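Local structure of DNA polymerase (Bacillus phage phi29, 2PY5) at residues Q286-E291 with V345-G350; F237-I242 with Y494-T499; M246-N251 with T465-V470. The protein replicates the viral genome by protein-primed, strand-displacing DNA synthesis with high processivity and fidelity, and carries a 3'-5' exonuclease activity for proofreading. The protein carries 2 engineered substitutions. One frame throughout, in Å; residues are numbered along the deposited sequence.

Contact 1. Residues Q286-E291 with V345-G350; sequences QHIRCE and VEYISG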
# COMPACT_ATOMS: atom_id res chain seq x y z
N GLN F 286 -19.61 10.33 15.46
CA GLN F 286 -19.90 11.45 16.38
C GLN F 286 -18.81 12.49 16.22
O GLN F 286 -17.63 12.16 16.35
CB GLN F 286 -19.94 10.94 17.82
CG GLN F 286 -20.22 12.00 18.89
CD GLN F 286 -21.66 12.50 18.86
OE1 GLN F 286 -22.61 11.73 19.14
NE2 GLN F 286 -21.84 13.78 18.56
N HIS F 287 -19.19 13.73 15.95
CA HIS F 287 -18.30 14.88 16.05
C HIS F 287 -18.32 15.33 17.51
O HIS F 287 -19.39 15.68 18.04
CB HIS F 287 -18.76 16.01 15.13
CG HIS F 287 -17.83 17.20 15.08
ND1 HIS F 287 -18.20 18.40 14.52
CD2 HIS F 287 -16.56 17.38 15.53
CE1 HIS F 287 -17.21 19.27 14.62
NE2 HIS F 287 -16.19 18.67 15.21
N ILE F 288 -17.15 15.33 18.13
CA ILE F 288 -16.99 15.62 19.56
C ILE F 288 -15.79 16.55 19.70
O ILE F 288 -14.81 16.37 19.00
CB ILE F 288 -16.79 14.31 20.39
CG1 ILE F 288 -16.55 14.60 21.88
CG2 ILE F 288 -15.65 13.44 19.82
CD1 ILE F 288 -16.66 13.36 22.76
N ARG F 289 -15.89 17.52 20.62
CA ARG F 289 -14.76 18.32 21.03
C ARG F 289 -14.54 18.01 22.49
O ARG F 289 -15.49 17.92 23.25
CB ARG F 289 -15.04 19.81 20.84
CG ARG F 289 -15.00 20.27 19.39
CD ARG F 289 -15.44 21.69 19.22
NE ARG F 289 -14.47 22.64 19.77
CZ ARG F 289 -13.38 23.06 19.12
NH1 ARG F 289 -13.09 22.64 17.90
NH2 ARG F 289 -12.58 23.92 19.70
N CYS F 290 -13.28 17.84 22.88
CA CYS F 290 -12.99 17.53 24.27
C CYS F 290 -11.52 17.73 24.59
O CYS F 290 -10.71 17.97 23.70
CB CYS F 290 -13.39 16.09 24.61
SG CYS F 290 -12.40 14.85 23.77
N GLU F 291 -11.22 17.67 25.88
CA GLU F 291 -9.87 17.48 26.36
C GLU F 291 -9.83 16.10 27.00
O GLU F 291 -10.88 15.51 27.31
CB GLU F 291 -9.50 18.59 27.34
CG GLU F 291 -9.38 19.94 26.66
CD GLU F 291 -9.15 21.07 27.62
OE1 GLU F 291 -10.11 21.82 27.91
OE2 GLU F 291 -8.02 21.20 28.10
N VAL F 345 -16.46 18.07 27.48
CA VAL F 345 -16.97 17.36 26.31
C VAL F 345 -18.14 18.11 25.70
O VAL F 345 -19.08 18.50 26.40
CB VAL F 345 -17.40 15.93 26.66
CG1 VAL F 345 -17.93 15.20 25.44
CG2 VAL F 345 -16.22 15.15 27.25
N GLU F 346 -18.05 18.34 24.39
CA GLU F 346 -19.13 18.95 23.64
C GLU F 346 -19.47 18.00 22.51
O GLU F 346 -18.62 17.70 21.68
CB GLU F 346 -18.72 20.34 23.13
CG GLU F 346 -18.35 21.30 24.25
CD GLU F 346 -18.14 22.74 23.81
OE1 GLU F 346 -17.55 22.95 22.73
OE2 GLU F 346 -18.55 23.65 24.56
N TYR F 347 -20.68 17.45 22.53
CA TYR F 347 -21.18 16.62 21.43
C TYR F 347 -21.80 17.53 20.40
O TYR F 347 -22.81 18.19 20.65
CB TYR F 347 -22.20 15.61 21.95
CG TYR F 347 -21.60 14.54 22.82
CD1 TYR F 347 -21.63 14.65 24.21
CD2 TYR F 347 -21.01 13.43 22.26
CE1 TYR F 347 -21.07 13.65 25.01
CE2 TYR F 347 -20.46 12.43 23.04
CZ TYR F 347 -20.49 12.54 24.42
OH TYR F 347 -19.92 11.52 25.16
N ILE F 348 -21.20 17.59 19.21
CA ILE F 348 -21.54 18.63 18.24
C ILE F 348 -22.67 18.17 17.31
O ILE F 348 -23.73 18.79 17.23
CB ILE F 348 -20.30 19.06 17.41
CG1 ILE F 348 -19.11 19.46 18.34
CG2 ILE F 348 -20.66 20.23 16.50
CD1 ILE F 348 -19.38 20.62 19.27
N SER F 349 -22.41 17.08 16.61
CA SER F 349 -23.32 16.54 15.61
C SER F 349 -22.79 15.18 15.18
O SER F 349 -21.72 14.76 15.61
CB SER F 349 -23.40 17.47 14.40
OG SER F 349 -22.30 17.29 13.52
N GLY F 350 -23.51 14.51 14.29
CA GLY F 350 -22.98 13.30 13.71
C GLY F 350 -23.87 12.71 12.63
O GLY F 350 -24.80 13.36 12.15
O HOH W 1 -20.48 19.21 13.18
O HOH W 2 -14.93 23.00 22.67

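Contact 2. Residues F237-I242 with Y494-T499; sequences FKEKEI and YLRQKT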
# COMPACT_ATOMS: atom_id res chain seq x y z
N PHE F 237 9.35 0.19 27.01
CA PHE F 237 10.33 -0.60 26.26
C PHE F 237 11.13 0.17 25.21
O PHE F 237 12.00 -0.40 24.54
CB PHE F 237 9.60 -1.78 25.58
CG PHE F 237 9.04 -2.74 26.56
CD1 PHE F 237 7.70 -2.76 26.86
CD2 PHE F 237 9.88 -3.63 27.22
CE1 PHE F 237 7.19 -3.65 27.77
CE2 PHE F 237 9.37 -4.51 28.14
CZ PHE F 237 8.02 -4.52 28.42
N LYS F 238 10.88 1.47 25.09
CA LYS F 238 11.56 2.31 24.11
C LYS F 238 13.08 2.31 24.31
O LYS F 238 13.57 2.74 25.36
CB LYS F 238 11.04 3.74 24.19
CG LYS F 238 11.52 4.63 23.06
CD LYS F 238 10.71 5.92 23.01
CE LYS F 238 10.96 6.69 21.73
NZ LYS F 238 10.03 7.86 21.56
N GLU F 239 13.80 1.81 23.31
CA GLU F 239 15.26 1.80 23.27
C GLU F 239 15.90 0.86 24.31
O GLU F 239 17.10 0.94 24.55
CB GLU F 239 15.84 3.23 23.38
CG GLU F 239 15.45 4.15 22.24
CD GLU F 239 15.98 5.56 22.38
OE1 GLU F 239 17.21 5.75 22.39
OE2 GLU F 239 15.16 6.49 22.46
N LYS F 240 15.10 -0.05 24.88
CA LYS F 240 15.57 -0.99 25.89
C LYS F 240 15.92 -2.33 25.27
O LYS F 240 15.28 -2.78 24.32
CB LYS F 240 14.50 -1.22 26.96
CG LYS F 240 13.98 0.04 27.65
CD LYS F 240 15.08 0.77 28.39
CE LYS F 240 14.54 1.98 29.14
NZ LYS F 240 15.64 2.76 29.79
N GLU F 241 16.95 -2.98 25.81
CA GLU F 241 17.27 -4.36 25.46
C GLU F 241 16.18 -5.25 26.09
O GLU F 241 15.91 -5.15 27.29
CB GLU F 241 18.65 -4.73 25.99
N ILE F 242 15.54 -6.08 25.27
CA ILE F 242 14.47 -6.99 25.71
C ILE F 242 15.03 -8.43 25.64
O ILE F 242 15.82 -8.75 24.74
CB ILE F 242 13.18 -6.88 24.83
CG1 ILE F 242 12.64 -5.45 24.83
CG2 ILE F 242 12.07 -7.82 25.30
CD1 ILE F 242 11.23 -5.31 24.31
N TYR F 494 13.49 -2.42 20.46
CA TYR F 494 12.51 -1.57 19.78
C TYR F 494 12.90 -0.12 20.03
O TYR F 494 13.01 0.33 21.17
CB TYR F 494 11.10 -1.81 20.34
CG TYR F 494 10.56 -3.20 20.10
CD1 TYR F 494 11.00 -4.29 20.87
CD2 TYR F 494 9.61 -3.44 19.11
CE1 TYR F 494 10.49 -5.58 20.65
CE2 TYR F 494 9.09 -4.71 18.89
CZ TYR F 494 9.55 -5.78 19.65
OH TYR F 494 9.06 -7.04 19.44
N LEU F 495 13.14 0.62 18.96
CA LEU F 495 13.58 2.01 19.08
C LEU F 495 12.43 2.98 18.91
O LEU F 495 12.32 3.96 19.64
CB LEU F 495 14.65 2.31 18.04
CG LEU F 495 15.91 1.45 18.07
CD1 LEU F 495 16.84 1.85 16.94
CD2 LEU F 495 16.63 1.50 19.43
N ARG F 496 11.60 2.72 17.90
CA ARG F 496 10.45 3.56 17.53
C ARG F 496 9.38 2.68 16.91
O ARG F 496 9.62 1.50 16.63
CB ARG F 496 10.88 4.59 16.47
CG ARG F 496 12.03 5.49 16.86
CD ARG F 496 11.57 6.56 17.82
NE ARG F 496 12.60 7.55 18.08
CZ ARG F 496 13.46 7.51 19.09
NH1 ARG F 496 13.45 6.51 19.97
NH2 ARG F 496 14.36 8.49 19.24
N GLN F 497 8.21 3.27 16.66
CA GLN F 497 7.20 2.63 15.82
C GLN F 497 7.87 2.15 14.54
O GLN F 497 8.68 2.88 13.95
CB GLN F 497 6.05 3.59 15.48
CG GLN F 497 5.15 3.93 16.66
CD GLN F 497 4.36 5.23 16.48
OE1 GLN F 497 3.18 5.31 16.87
NE2 GLN F 497 5.00 6.26 15.93
N LYS F 498 7.55 0.93 14.13
CA LYS F 498 8.07 0.33 12.90
C LYS F 498 9.58 0.23 12.82
O LYS F 498 10.12 0.09 11.74
CB LYS F 498 7.52 1.08 11.67
CG LYS F 498 6.00 1.01 11.57
CD LYS F 498 5.48 1.60 10.30
CE LYS F 498 3.97 1.52 10.24
NZ LYS F 498 3.46 0.12 10.18
N THR F 499 10.26 0.26 13.97
CA THR F 499 11.72 0.27 14.02
C THR F 499 12.22 -0.63 15.15
O THR F 499 12.32 -0.20 16.30
CB THR F 499 12.27 1.69 14.21
OG1 THR F 499 11.67 2.57 13.23
CG2 THR F 499 13.78 1.74 14.05
O HOH W 3 12.96 -2.58 23.29
O HOH W 4 15.92 9.23 21.79

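Contact 3. Residues M246-N251 with T465-V470; sequences MVFDVN and TEIPDV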
# COMPACT_ATOMS: atom_id res chain seq x y z
N MET F 246 7.30 -12.81 22.36
CA MET F 246 6.55 -13.53 21.34
C MET F 246 5.67 -12.57 20.57
O MET F 246 5.33 -11.49 21.06
CB MET F 246 5.72 -14.66 21.99
CG MET F 246 4.62 -14.18 22.92
SD MET F 246 3.94 -15.45 24.02
CE MET F 246 3.83 -16.87 22.92
N VAL F 247 5.30 -13.00 19.36
CA VAL F 247 4.48 -12.18 18.46
C VAL F 247 3.24 -12.96 18.05
O VAL F 247 3.33 -14.11 17.69
CB VAL F 247 5.28 -11.84 17.19
CG1 VAL F 247 4.45 -11.06 16.19
CG2 VAL F 247 6.55 -11.05 17.58
N PHE F 248 2.10 -12.29 18.12
CA PHE F 248 0.83 -12.81 17.62
C PHE F 248 0.38 -11.92 16.47
O PHE F 248 0.51 -10.70 16.55
CB PHE F 248 -0.22 -12.78 18.71
CG PHE F 248 0.08 -13.71 19.85
CD1 PHE F 248 0.79 -13.26 20.96
CD2 PHE F 248 -0.37 -15.02 19.84
CE1 PHE F 248 1.05 -14.11 22.02
CE2 PHE F 248 -0.13 -15.86 20.90
CZ PHE F 248 0.61 -15.40 21.99
N ASP F 249 -0.20 -12.55 15.44
CA ASP F 249 -0.65 -11.84 14.25
C ASP F 249 -2.05 -12.35 13.90
O ASP F 249 -2.25 -13.55 13.77
CB ASP F 249 0.34 -12.11 13.12
CG ASP F 249 0.14 -11.22 11.92
OD1 ASP F 249 -0.79 -10.39 11.91
OD2 ASP F 249 0.94 -11.36 10.97
N VAL F 250 -3.00 -11.43 13.72
CA VAL F 250 -4.35 -11.85 13.32
C VAL F 250 -4.27 -12.51 11.94
O VAL F 250 -3.57 -12.03 11.05
CB VAL F 250 -5.33 -10.68 13.29
CG1 VAL F 250 -6.73 -11.15 12.84
CG2 VAL F 250 -5.38 -9.98 14.64
N ASN F 251 -5.01 -13.61 11.77
CA ASN F 251 -5.16 -14.24 10.46
C ASN F 251 -6.11 -13.42 9.61
O ASN F 251 -7.33 -13.40 9.85
CB ASN F 251 -5.67 -15.68 10.62
CG ASN F 251 -4.72 -16.56 11.41
OD1 ASN F 251 -3.51 -16.58 11.14
ND2 ASN F 251 -5.25 -17.29 12.38
N THR F 465 7.21 -16.01 26.89
CA THR F 465 7.04 -16.99 25.81
C THR F 465 5.79 -17.89 25.95
O THR F 465 5.56 -18.74 25.09
CB THR F 465 8.28 -17.87 25.68
OG1 THR F 465 8.41 -18.67 26.85
CG2 THR F 465 9.53 -17.01 25.50
N GLU F 466 4.99 -17.70 27.00
CA GLU F 466 3.75 -18.47 27.17
C GLU F 466 2.54 -17.70 26.68
O GLU F 466 2.44 -16.49 26.88
CB GLU F 466 3.56 -18.86 28.64
CG GLU F 466 4.70 -19.69 29.22
CD GLU F 466 4.85 -21.08 28.60
OE1 GLU F 466 5.88 -21.74 28.87
OE2 GLU F 466 3.96 -21.52 27.84
N ILE F 467 1.62 -18.39 26.02
CA ILE F 467 0.40 -17.74 25.55
C ILE F 467 -0.39 -17.21 26.76
O ILE F 467 -0.66 -17.97 27.70
CB ILE F 467 -0.47 -18.70 24.72
CG1 ILE F 467 0.27 -19.10 23.43
CG2 ILE F 467 -1.79 -18.02 24.36
CD1 ILE F 467 -0.36 -20.27 22.70
N PRO F 468 -0.72 -15.90 26.77
CA PRO F 468 -1.54 -15.39 27.87
C PRO F 468 -2.89 -16.12 27.97
O PRO F 468 -3.56 -16.33 26.96
CB PRO F 468 -1.75 -13.92 27.52
CG PRO F 468 -0.67 -13.58 26.57
CD PRO F 468 -0.34 -14.83 25.82
N ASP F 469 -3.27 -16.48 29.20
CA ASP F 469 -4.54 -17.15 29.45
C ASP F 469 -5.72 -16.38 28.86
O ASP F 469 -6.66 -16.97 28.31
CB ASP F 469 -4.77 -17.33 30.96
CG ASP F 469 -3.89 -18.41 31.58
OD1 ASP F 469 -3.19 -19.13 30.85
OD2 ASP F 469 -3.91 -18.53 32.83
N VAL F 470 -5.66 -15.05 28.95
CA VAL F 470 -6.79 -14.20 28.55
C VAL F 470 -7.09 -14.25 27.04
O VAL F 470 -8.22 -13.95 26.64
CB VAL F 470 -6.58 -12.73 29.02
CG1 VAL F 470 -7.74 -11.86 28.57
CG2 VAL F 470 -6.46 -12.67 30.52

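Contact 1. Residues Q286-E291 with V345-G350
His-287 O takes two hydrogen bonds from opposite faces of its carbonyl plane. One comes from the backbone: Ile-348 N donates to His-287 O at 2.9 Å. The other comes from the neighbouring side chain: Gln-286 NE2 donates to His-287 O at 3.1 Å, in a nearly straight bond (175°). Gln-286 CG is anti to its backbone N, and the chain then bends at chi2 (71°). Its amide stands steeply to the Tyr-347 ring, with CD at the ring edge, 3.6 Å from Tyr-347 CD2. Gly-273 and Tyr-275 bind the two ends of this amide.

Ile-348 lies over one face of the His-287 imidazole in an off-centre CH-pi contact, its CB 4.0 Å from the ring centroid. At the edge of that ring, a water in its plane links His-287 ND1 to Ser-349 OG. His-287 NE2 bonds to Asp-325, which also forms a salt bridge with Arg-289. Arg-289 NE and Glu-346 OE1 are too far apart to pair directly and share a second water.

Ile-288 packs against Val-345 and Tyr-347, on the same face as Gln-286. Ile-288 CD1 is tight on Val-345 CG1 at 3.5 Å and lies 3.9 Å from Tyr-347 CE2. Arg-289 and Glu-346 exchange two backbone bonds, with Arg-289 N to Glu-346 O at 2.9 Å. Strand 324-329 pairs with the far edge of 286-291. Ile-348 and Ser-349 both face His-287, as in a classic beta bulge, which interrupts the pairing in this antiparallel sheet of the polymerization region.

Contact 2. Residues F237-I242 with Y494-T499
Glu-239 holds segment 494-499 at two points. Its backbone N donates to Tyr-494 O at 2.7 Å. Its carboxylate forms a salt bridge in which Arg-496 NH1 meets Glu-239 OE2 at 3.0 Å and 170°. The oxygen lies in the guanidinium plane, the donor above the carboxylate plane. The Arg-496 chain bends at chi2 (-76°), and its NH1 also bonds to Leu-495 O at 2.8 Å. A water joins Glu-239 OE2 to Arg-496 NH2, and the Lys-575 C-terminal carboxylate pairs with Arg-496 NE.

The extended Lys-238 chain crosses Arg-496 obliquely, with NZ over one guanidinium face, 4.0 Å from Arg-496 NH1. A second water accepts a bond from Tyr-494 N and donates to Phe-237 O and Lys-240 O, bridging the type II turn 237-240 to the strand.

Ile-242 CD1 lies 3.6 Å from Tyr-494 CD1. The Tyr-494 ring also stacks on Tyr-500, and its OH bonds to His-461. Leu-495 and Arg-496 form a classic beta bulge opposite Thr-499. Lys-498, in the following turn, packs on a DNA base. The carboxylates of Glu-239 and Lys-575, both paired with Arg-496, probably offset its repulsion with Lys-238. A backbone bond, a salt bridge and two waters join the turn to the bulged strand.

Contact 3. Residues M246-N251 with T465-V470
Met-246 reaches the backbone of the 465-470 loop with the end of its side chain. Its methyl CE lies 3.3 Å from Thr-465 O, and its SD is 3.4 Å from Glu-466 O. CG sits between the backbone N and the carbonyl carbon (chi1 66°), and the chain bends at chi3 (-42°) to bring CE to the loop. The same methyl also touches Ile-467, 4.2 Å from CG1.

Phe-248 meets the next part of the loop. Its CZ is 4.0 Å from Ile-467 CG1, which lies at the ring edge near its plane. The ring and Pro-468 point at each other tip to tip, with Phe-248 CZ 4.0 Å from Pro-468 CD.

Neighbouring strands position both side chains. His-485 touches Met-246 and meets the Phe-248 ring, while Ile-460 and Leu-462 also pack on Phe-248. The same strand carries Asp-249 and Val-250 of the catalytic magnesium site, but neither touches this loop. No hydrogen bond crosses between the two segments. Their cohesion therefore rests on van der Waals packing, and Glu-466 O and Ile-467 O are instead bonded by the side chains of Arg-451 and Lys-472.

All three contacts lie in the region for initiation and polymerization. Contacts 2 and 3 share strand 241-250, and their centres are 19 Å apart. Contact 2 joins the start of that strand to strand 491-496 of the same antiparallel sheet. Contact 3 sets its later part against the loop between strands 459-463 and 483-489. This one strand thus runs from the turn at 237-240 to the catalytic metal ligands. Contact 1 belongs to a separate antiparallel sheet, with its centre about 35 Å from contact 2 and 36 Å from contact 3. Along the chain, both its segments fall between 246-251 and 465-470, and contact 2 encloses all of these.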